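Local coordinates for pyrethroid hydrolase (Sphingobium faniae, PDB 5Y5R), which hydrolyses the ester bond of pyrethroid pesticides such as permethrin and cypermethrin, releasing an alcohol and a cyclopropanecarboxylic acid, at residues P121-T125 with P206-Q212; H127-I132 with R150-F155; A199-V204 with P227-P232. All coordinates share one frame; numbering follows the deposited sequence.

Interaction 1. Residues P121-T125 with P206-Q212; sequences PNRGT and PIAVQRQ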
# COMPACT_ATOMS: atom_id res chain seq x y z
N PRO A 121 -16.67 -15.18 2.03
CA PRO A 121 -17.19 -14.52 0.83
C PRO A 121 -16.26 -13.41 0.28
O PRO A 121 -15.49 -12.87 1.04
CB PRO A 121 -18.50 -13.92 1.32
CG PRO A 121 -18.16 -13.52 2.73
CD PRO A 121 -17.18 -14.57 3.26
N ASN A 122 -16.38 -13.13 -1.01
CA ASN A 122 -15.72 -11.99 -1.65
C ASN A 122 -14.24 -11.95 -1.27
O ASN A 122 -13.71 -10.94 -0.80
CB ASN A 122 -16.42 -10.69 -1.28
CG ASN A 122 -17.86 -10.66 -1.73
OD1 ASN A 122 -18.18 -10.94 -2.88
ND2 ASN A 122 -18.76 -10.39 -0.78
N ARG A 123 -13.58 -13.08 -1.48
CA ARG A 123 -12.14 -13.20 -1.28
C ARG A 123 -11.55 -13.70 -2.58
O ARG A 123 -12.18 -14.49 -3.28
CB ARG A 123 -11.79 -14.18 -0.15
CG ARG A 123 -12.27 -13.74 1.20
CD ARG A 123 -12.34 -14.87 2.16
NE ARG A 123 -12.00 -14.44 3.51
CZ ARG A 123 -12.76 -13.64 4.27
NH1 ARG A 123 -13.91 -13.18 3.81
NH2 ARG A 123 -12.35 -13.32 5.48
N GLY A 124 -10.33 -13.25 -2.90
CA GLY A 124 -9.56 -13.65 -4.07
C GLY A 124 -9.08 -12.55 -5.01
O GLY A 124 -9.84 -11.72 -5.51
N THR A 125 -7.81 -12.63 -5.35
CA THR A 125 -7.23 -11.81 -6.41
C THR A 125 -6.67 -12.73 -7.49
O THR A 125 -5.44 -12.80 -7.68
CB THR A 125 -6.16 -10.89 -5.85
OG1 THR A 125 -5.17 -11.67 -5.18
CG2 THR A 125 -6.75 -9.90 -4.86
N PRO A 206 -10.49 -6.61 -6.72
CA PRO A 206 -11.83 -6.18 -7.15
C PRO A 206 -12.55 -5.38 -6.07
O PRO A 206 -12.28 -5.52 -4.87
CB PRO A 206 -12.55 -7.51 -7.44
CG PRO A 206 -11.42 -8.51 -7.65
CD PRO A 206 -10.32 -8.07 -6.77
N ILE A 207 -13.45 -4.49 -6.50
CA ILE A 207 -14.14 -3.64 -5.52
C ILE A 207 -14.92 -4.47 -4.51
O ILE A 207 -15.06 -4.07 -3.36
CB ILE A 207 -15.05 -2.62 -6.23
CG1 ILE A 207 -15.55 -1.58 -5.21
CG2 ILE A 207 -16.20 -3.35 -6.84
CD1 ILE A 207 -14.45 -0.93 -4.45
N ALA A 208 -15.40 -5.65 -4.90
CA ALA A 208 -16.07 -6.52 -3.94
C ALA A 208 -15.13 -6.94 -2.82
O ALA A 208 -15.53 -7.02 -1.65
CB ALA A 208 -16.64 -7.74 -4.64
N VAL A 209 -13.87 -7.26 -3.16
CA VAL A 209 -12.90 -7.63 -2.14
C VAL A 209 -12.52 -6.44 -1.29
O VAL A 209 -12.35 -6.55 -0.07
CB VAL A 209 -11.66 -8.25 -2.80
CG1 VAL A 209 -10.61 -8.49 -1.75
CG2 VAL A 209 -12.07 -9.55 -3.43
N GLN A 210 -12.31 -5.30 -1.93
CA GLN A 210 -12.06 -4.07 -1.21
C GLN A 210 -13.14 -3.83 -0.18
O GLN A 210 -12.84 -3.59 0.99
CB GLN A 210 -11.98 -2.91 -2.20
CG GLN A 210 -10.74 -2.92 -3.04
CD GLN A 210 -10.77 -1.85 -4.09
OE1 GLN A 210 -10.69 -0.64 -3.79
NE2 GLN A 210 -10.93 -2.28 -5.34
N ARG A 211 -14.40 -3.89 -0.61
CA ARG A 211 -15.49 -3.59 0.32
C ARG A 211 -15.65 -4.67 1.38
O ARG A 211 -16.12 -4.39 2.49
CB ARG A 211 -16.82 -3.38 -0.43
CG ARG A 211 -16.83 -2.12 -1.31
CD ARG A 211 -17.98 -2.00 -2.32
NE ARG A 211 -17.92 -0.69 -2.97
CZ ARG A 211 -18.62 -0.27 -4.02
NH1 ARG A 211 -18.40 0.96 -4.49
NH2 ARG A 211 -19.51 -1.03 -4.62
N GLN A 212 -15.28 -5.92 1.06
CA GLN A 212 -15.34 -7.00 2.03
C GLN A 212 -14.32 -6.79 3.13
O GLN A 212 -14.60 -7.04 4.31
CB GLN A 212 -15.13 -8.34 1.30
CG GLN A 212 -15.39 -9.57 2.14
CD GLN A 212 -16.86 -9.74 2.43
OE1 GLN A 212 -17.71 -9.52 1.56
NE2 GLN A 212 -17.18 -10.14 3.65

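Interaction 2. Residues H127-I132 with R150-F155; sequences HALDLI and RLREVF. With 8NL ((2-methyl-3-phenyl-phenyl)methyl (1~{S})-3-[(~{E})-2-chloranyl-3,3,3-tris(fluoranyl)prop-1-enyl]-2,2-dimethyl-cyclopropane-1-carboxylate), chain G.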
# COMPACT_ATOMS: atom_id res chain seq x y z
N HIS A 127 -6.55 -12.63 -10.77
CA HIS A 127 -5.75 -12.01 -11.83
C HIS A 127 -4.29 -11.88 -11.40
O HIS A 127 -3.37 -12.16 -12.19
CB HIS A 127 -6.28 -10.62 -12.20
CG HIS A 127 -7.51 -10.60 -13.05
ND1 HIS A 127 -8.56 -11.48 -12.89
CD2 HIS A 127 -7.87 -9.75 -14.05
CE1 HIS A 127 -9.51 -11.18 -13.76
NE2 HIS A 127 -9.12 -10.14 -14.47
N ALA A 128 -4.05 -11.46 -10.16
CA ALA A 128 -2.66 -11.34 -9.69
C ALA A 128 -2.00 -12.70 -9.55
O ALA A 128 -0.84 -12.87 -9.94
CB ALA A 128 -2.60 -10.57 -8.38
N LEU A 129 -2.68 -13.68 -8.94
CA LEU A 129 -2.05 -14.99 -8.78
C LEU A 129 -1.75 -15.63 -10.13
O LEU A 129 -0.82 -16.45 -10.23
CB LEU A 129 -2.91 -15.93 -7.94
CG LEU A 129 -3.26 -15.51 -6.52
CD1 LEU A 129 -4.17 -16.54 -5.86
CD2 LEU A 129 -2.01 -15.31 -5.70
N ASP A 130 -2.50 -15.26 -11.16
CA ASP A 130 -2.25 -15.78 -12.51
C ASP A 130 -0.94 -15.25 -13.08
O ASP A 130 -0.16 -15.99 -13.68
CB ASP A 130 -3.41 -15.36 -13.42
CG ASP A 130 -3.22 -15.81 -14.87
OD1 ASP A 130 -3.20 -17.03 -15.09
OD2 ASP A 130 -3.09 -14.99 -15.79
N LEU A 131 -0.67 -13.96 -12.86
CA LEU A 131 0.40 -13.23 -13.54
C LEU A 131 1.66 -13.07 -12.71
O LEU A 131 2.69 -12.68 -13.26
CB LEU A 131 -0.09 -11.83 -13.95
CG LEU A 131 -1.14 -11.82 -15.06
CD1 LEU A 131 -1.87 -10.50 -15.10
CD2 LEU A 131 -0.51 -12.13 -16.41
N ILE A 132 1.57 -13.28 -11.41
CA ILE A 132 2.68 -13.19 -10.47
C ILE A 132 2.90 -14.59 -9.93
O ILE A 132 1.99 -15.18 -9.34
CB ILE A 132 2.37 -12.21 -9.34
CG1 ILE A 132 1.99 -10.83 -9.89
CG2 ILE A 132 3.52 -12.17 -8.36
CD1 ILE A 132 3.11 -10.07 -10.56
N ARG A 150 -0.61 -8.33 -21.21
CA ARG A 150 -1.50 -8.67 -20.10
C ARG A 150 -1.06 -8.00 -18.81
O ARG A 150 -1.89 -7.50 -18.04
CB ARG A 150 -1.53 -10.19 -19.92
CG ARG A 150 -2.68 -10.68 -19.13
CD ARG A 150 -3.97 -10.48 -19.89
NE ARG A 150 -5.11 -10.73 -19.01
CZ ARG A 150 -6.14 -9.91 -18.91
NH1 ARG A 150 -6.17 -8.83 -19.67
NH2 ARG A 150 -7.14 -10.18 -18.08
N LEU A 151 0.25 -8.00 -18.54
CA LEU A 151 0.76 -7.36 -17.33
C LEU A 151 0.44 -5.89 -17.32
O LEU A 151 0.07 -5.34 -16.28
CB LEU A 151 2.27 -7.55 -17.19
CG LEU A 151 2.83 -8.92 -16.88
CD1 LEU A 151 4.37 -8.91 -16.99
CD2 LEU A 151 2.36 -9.34 -15.48
N ARG A 152 0.62 -5.23 -18.47
CA ARG A 152 0.36 -3.79 -18.58
C ARG A 152 -1.12 -3.49 -18.40
O ARG A 152 -1.50 -2.63 -17.58
CB ARG A 152 0.80 -3.26 -19.94
CG ARG A 152 0.67 -1.72 -20.02
CD ARG A 152 0.57 -1.24 -21.46
NE ARG A 152 -0.64 -1.66 -22.18
CZ ARG A 152 -1.82 -1.02 -22.11
NH1 ARG A 152 -1.94 0.07 -21.36
NH2 ARG A 152 -2.86 -1.43 -22.82
N GLU A 153 -1.98 -4.18 -19.16
CA GLU A 153 -3.39 -3.82 -19.13
C GLU A 153 -4.02 -4.14 -17.79
O GLU A 153 -5.06 -3.54 -17.47
CB GLU A 153 -4.19 -4.48 -20.24
CG GLU A 153 -4.15 -5.96 -20.26
CD GLU A 153 -4.67 -6.52 -21.57
OE1 GLU A 153 -4.76 -5.79 -22.58
OE2 GLU A 153 -5.03 -7.70 -21.57
N VAL A 154 -3.47 -5.09 -17.04
CA VAL A 154 -4.00 -5.48 -15.73
C VAL A 154 -3.50 -4.56 -14.61
O VAL A 154 -4.29 -4.06 -13.80
CB VAL A 154 -3.67 -6.96 -15.43
CG1 VAL A 154 -3.94 -7.32 -14.04
CG2 VAL A 154 -4.48 -7.88 -16.34
N PHE A 155 -2.18 -4.39 -14.51
CA PHE A 155 -1.58 -3.63 -13.43
C PHE A 155 -1.27 -2.17 -13.75
O PHE A 155 -1.23 -1.37 -12.82
CB PHE A 155 -0.28 -4.28 -12.99
CG PHE A 155 -0.45 -5.60 -12.30
CD1 PHE A 155 -0.69 -5.65 -10.94
CD2 PHE A 155 -0.34 -6.80 -13.02
CE1 PHE A 155 -0.79 -6.86 -10.28
CE2 PHE A 155 -0.48 -8.03 -12.37
CZ PHE A 155 -0.70 -8.05 -10.99
C 8NL G . 2.80 -5.83 -8.97
C8 8NL G . 4.95 -4.54 -12.15
C9 8NL G . 5.79 -5.24 -13.02
C10 8NL G . 5.36 -6.43 -13.60
C11 8NL G . 4.08 -6.87 -13.27
C12 8NL G . 3.26 -6.15 -12.40
C13 8NL G . 1.20 -3.85 -7.29
O 8NL G . 0.34 -4.98 -7.05
CL 8NL G . -2.10 -11.45 -5.25
C21 8NL G . -1.26 -9.90 -5.24
C22 8NL G . 0.12 -9.84 -5.85
F2 8NL G . 0.03 -9.22 -7.01
F1 8NL G . 1.00 -9.24 -5.08
F 8NL G . 0.52 -11.09 -6.03
C20 8NL G . -1.87 -8.82 -4.75
C16 8NL G . -1.18 -7.47 -4.69
C17 8NL G . -2.27 -6.45 -4.41
C18 8NL G . -1.84 -6.35 -2.96
C19 8NL G . -3.70 -6.99 -4.61
C15 8NL G . -1.40 -6.34 -5.69
C14 8NL G . -0.17 -5.43 -5.72
O1 8NL G . 0.40 -5.13 -4.67
C2 8NL G . 1.70 -3.60 -8.73
C3 8NL G . 1.41 -2.35 -9.26
C4 8NL G . 1.80 -1.98 -10.55
C5 8NL G . 2.54 -2.86 -11.33
C6 8NL G . 2.87 -4.13 -10.85
C1 8NL G . 2.45 -4.49 -9.53
C7 8NL G . 3.69 -4.98 -11.81

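Interaction 3. Residues A199-V204 with P227-P232; sequences ALDDVV and PASHAP. With 8NL ((2-methyl-3-phenyl-phenyl)methyl (1~{S})-3-[(~{E})-2-chloranyl-3,3,3-tris(fluoranyl)prop-1-enyl]-2,2-dimethyl-cyclopropane-1-carboxylate), chain G.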
# COMPACT_ATOMS: atom_id res chain seq x y z
N ALA A 199 -10.57 2.04 -5.36
CA ALA A 199 -10.42 2.21 -6.80
C ALA A 199 -11.54 1.38 -7.44
O ALA A 199 -11.48 0.15 -7.42
CB ALA A 199 -9.04 1.74 -7.25
N LEU A 200 -12.58 2.07 -7.94
CA LEU A 200 -13.81 1.38 -8.35
C LEU A 200 -13.60 0.35 -9.47
O LEU A 200 -14.31 -0.66 -9.51
CB LEU A 200 -14.86 2.40 -8.78
CG LEU A 200 -15.29 3.27 -7.60
CD1 LEU A 200 -16.17 4.44 -8.04
CD2 LEU A 200 -16.01 2.41 -6.58
N ASP A 201 -12.67 0.60 -10.40
CA ASP A 201 -12.52 -0.29 -11.54
C ASP A 201 -11.28 -1.18 -11.44
O ASP A 201 -10.76 -1.63 -12.46
CB ASP A 201 -12.50 0.49 -12.86
CG ASP A 201 -13.75 1.34 -13.06
OD1 ASP A 201 -14.72 1.14 -12.29
OD2 ASP A 201 -13.80 2.18 -14.00
N ASP A 202 -10.79 -1.41 -10.23
CA ASP A 202 -9.64 -2.27 -10.04
C ASP A 202 -10.00 -3.73 -10.37
O ASP A 202 -11.03 -4.25 -9.93
CB ASP A 202 -9.13 -2.10 -8.60
CG ASP A 202 -7.71 -2.66 -8.41
OD1 ASP A 202 -7.29 -3.57 -9.18
OD2 ASP A 202 -7.00 -2.16 -7.51
N VAL A 203 -9.17 -4.38 -11.20
CA VAL A 203 -9.33 -5.80 -11.50
C VAL A 203 -8.26 -6.67 -10.85
O VAL A 203 -8.43 -7.91 -10.83
CB VAL A 203 -9.38 -6.07 -13.01
CG1 VAL A 203 -10.59 -5.37 -13.66
CG2 VAL A 203 -8.05 -5.73 -13.69
N VAL A 204 -7.19 -6.09 -10.34
CA VAL A 204 -6.25 -6.82 -9.48
C VAL A 204 -6.93 -7.14 -8.16
O VAL A 204 -7.16 -8.31 -7.81
CB VAL A 204 -4.99 -5.95 -9.26
CG1 VAL A 204 -4.02 -6.57 -8.26
CG2 VAL A 204 -4.33 -5.64 -10.59
N PRO A 227 -12.86 6.77 -9.40
CA PRO A 227 -13.19 6.00 -10.61
C PRO A 227 -11.95 5.54 -11.39
O PRO A 227 -11.79 5.86 -12.57
CB PRO A 227 -14.02 7.01 -11.40
CG PRO A 227 -13.41 8.35 -11.02
CD PRO A 227 -12.89 8.22 -9.62
N ALA A 228 -11.09 4.76 -10.75
CA ALA A 228 -9.79 4.37 -11.30
C ALA A 228 -9.56 2.86 -11.21
O ALA A 228 -10.17 2.17 -10.40
CB ALA A 228 -8.67 5.08 -10.55
N SER A 229 -8.62 2.35 -12.01
CA SER A 229 -8.23 0.95 -11.83
C SER A 229 -7.08 0.90 -10.84
O SER A 229 -7.03 1.72 -9.92
CB SER A 229 -7.87 0.25 -13.15
OG SER A 229 -6.94 0.95 -13.93
N HIS A 230 -6.16 -0.07 -11.01
CA HIS A 230 -5.27 -0.47 -9.91
C HIS A 230 -4.38 0.65 -9.38
O HIS A 230 -3.98 0.61 -8.21
CB HIS A 230 -4.38 -1.65 -10.35
CG HIS A 230 -3.67 -2.29 -9.20
ND1 HIS A 230 -4.32 -2.65 -8.04
CD2 HIS A 230 -2.36 -2.53 -8.99
CE1 HIS A 230 -3.45 -3.14 -7.18
NE2 HIS A 230 -2.24 -3.07 -7.72
N ALA A 231 -4.04 1.65 -10.19
CA ALA A 231 -3.00 2.61 -9.82
C ALA A 231 -3.50 4.05 -9.95
O ALA A 231 -3.15 4.76 -10.90
CB ALA A 231 -1.74 2.38 -10.67
N PRO A 232 -4.31 4.51 -9.00
CA PRO A 232 -4.81 5.89 -9.11
C PRO A 232 -3.69 6.93 -9.07
O PRO A 232 -3.86 8.04 -9.59
CB PRO A 232 -5.75 6.02 -7.89
CG PRO A 232 -5.97 4.64 -7.39
CD PRO A 232 -4.74 3.87 -7.75
C 8NL G . 2.80 -5.83 -8.97
C8 8NL G . 4.95 -4.54 -12.15
C9 8NL G . 5.79 -5.24 -13.02
C10 8NL G . 5.36 -6.43 -13.60
C11 8NL G . 4.08 -6.87 -13.27
C12 8NL G . 3.26 -6.15 -12.40
C13 8NL G . 1.20 -3.85 -7.29
O 8NL G . 0.34 -4.98 -7.05
CL 8NL G . -2.10 -11.45 -5.25
C21 8NL G . -1.26 -9.90 -5.24
C22 8NL G . 0.12 -9.84 -5.85
F2 8NL G . 0.03 -9.22 -7.01
F1 8NL G . 1.00 -9.24 -5.08
F 8NL G . 0.52 -11.09 -6.03
C20 8NL G . -1.87 -8.82 -4.75
C16 8NL G . -1.18 -7.47 -4.69
C17 8NL G . -2.27 -6.45 -4.41
C18 8NL G . -1.84 -6.35 -2.96
C19 8NL G . -3.70 -6.99 -4.61
C15 8NL G . -1.40 -6.34 -5.69
C14 8NL G . -0.17 -5.43 -5.72
O1 8NL G . 0.40 -5.13 -4.67
C2 8NL G . 1.70 -3.60 -8.73
C3 8NL G . 1.41 -2.35 -9.26
C4 8NL G . 1.80 -1.98 -10.55
C5 8NL G . 2.54 -2.86 -11.33
C6 8NL G . 2.87 -4.13 -10.85
C1 8NL G . 2.45 -4.49 -9.53
C7 8NL G . 3.69 -4.98 -11.81
O HOH W 1 -11.80 3.62 -14.62

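Interaction 1. Residues P121-T125 with P206-Q212
Asn-122 and Gln-212 meet amide to amide where the loop 121-125 lies against the first turns of helix 207-216. ND2 of Asn-122 donates to OE1 of Gln-212 at 2.7 Å, with an N-H...O angle of 166°. The acceptor lies in the amide plane of Asn-122, whereas the donor is tilted from the carbonyl plane of Gln-212. The glutamine reaches the loop because CG is anti to the backbone N (chi1 -171°). This sets CG 3.5 Å from Pro-121 O, and a bend at chi2 turns the amide so that NE2 lies 3.6 Å from CG of the Pro-121 ring. NE2 itself is hydrogen-bonded to Glu-216 OE1, one turn on, so both ends of the amide are held. Were Gln-212 replaced by alanine, Asn-122 ND2 would probably lose its acceptor and a gap would be likely to open beside Pro-121. Arg-123 closes the loop on itself through NH1, in plane on a lone pair of Pro-121 O, while NH2 forms a salt bridge to Glu-216. Deeper in, the CG2 methyl of Val-209 packs 3.4 Å from the carbonyl O of Asn-122 and 3.7 Å from that of Gly-124. The arrangement joins the segment inserted after the fourth strand, as in the cap of alpha/beta hydrolases, to a core helix that follows strand 194-199.

Interaction 2. Residues H127-I132 with R150-F155
Leu-131 is the knob in a knobs-into-holes contact, seated among Arg-150, Leu-151, Val-154 and Phe-155, where two nearly antiparallel helical segments of what is probably the cap inserted into the alpha/beta hydrolase core pair at 156°. Their axes stay 11.2 Å apart, and side chains fill the interval. Apolar contacts carry most of the interface. With CG anti to the carbonyl carbon (chi1 -69°), the side chain of Leu-131 points into the hole, where CD1 meets CG2 of Val-154 tip to tip at 3.9 Å and also touches CE2 of Phe-155, whereas CD2 rests on the aliphatic CG of Arg-150. Its CB lies against CD2 of Leu-151, the two leucines sliding past each other in opposite directions. Before and after Leu-131 in the chain, Ala-128 and Ile-132 both approach CZ of Phe-155, with Ile-132 CG1 at 4.0 Å. Polar groups lie toward one side of the pairing. NH2 of Arg-150 approaches the ring of His-127 obliquely without bonding to it, and CG2 of Val-154 lies over the centre of the guanidinium. Contacts with the bound pyrethroid ester form the third group. Ala-128 CB lies 3.3 Å from fluorine F2, and CD2 of Leu-151 approaches the terminal phenyl of the ligand. The two helices thus line the pocket at both the trifluoromethyl and the biphenyl ends. Over one face of the Phe-155 ring, offset toward the rim, sits ligand atom C12, 3.7 Å from CD2.

Interaction 3. Residues A199-V204 with P227-P232
Ala-199, at the end of strand 194-199, sets its CB 3.3 Å from the carbonyl O of Ser-229 and also touches CG of Pro-232. From here a type I beta turn carries the chain through Leu-200 and Asp-201 to Asp-202. CD1 of Leu-200 packs loosely against CA of Pro-227. The backbone N of Asp-201 then donates to Ala-228 O at 3.0 Å, approaching from above the carbonyl plane, which pins the turn to the neighbouring loop. A water bridges the same residue's OD2 to Pro-227 O, donating to both, while the Asp-201 carbonyl O packs against CB of Ser-229.

Asp-202 brings in the central polar contact. With CG anti to the backbone N (chi1 -164°), its carboxylate extends to the ring of His-230, where ND1 donates to OD2 at 2.8 Å with an angle of 173°. ND1 meets OD2 on its syn side, and OD2 lies close to the plane of the imidazole, although carboxylate and ring planes stand 64° apart. Thr-102 OG1 also bonds to OD2, and OD1 accepts from Leu-205 N and, weakly, from Val-204 N, so both oxygens are anchored. Val-204 closes the segment with a CH-pi contact, its CB 3.8 Å from the centroid of the His-230 ring and over one face; CG1 also touches ligand atom C15.

Asp-202 and His-230 very probably form the charge relay of the esterase. On the far edge of the ring, NE2 bonds to the ester oxygen O of the ligand at 3.3 Å, and Ser-78 OG, in a GxSxG sequence, also bonds to this ligand. The chain of contacts is consistent with a Ser-His-Asp triad in which the aspartate orients the histidine for proton transfer during ester cleavage.

Interactions 2 and 3 line the ligand pocket of an alpha/beta hydrolase, and interaction 1 reaches it through Thr-125; interaction 3 lies about 13 Å from each of the others, and interactions 1 and 2 lie about 17 Å apart, centre to centre. Along the chain, 121-125 leads almost directly into 127-132, and both segments of interaction 2 fall between the two of interaction 1. Interactions 1 and 3 alternate in sequence: the loop 199-204 ends just before helix 207-216, and Gln-210 OE1 probably bonds to Ala-199 N. Val-204 packs on Val-154 and Phe-155; the loops after strands 194-199 and 222-226, which hold Asp-202 and His-230, thus pack directly on helix 148-155, which lines the pocket.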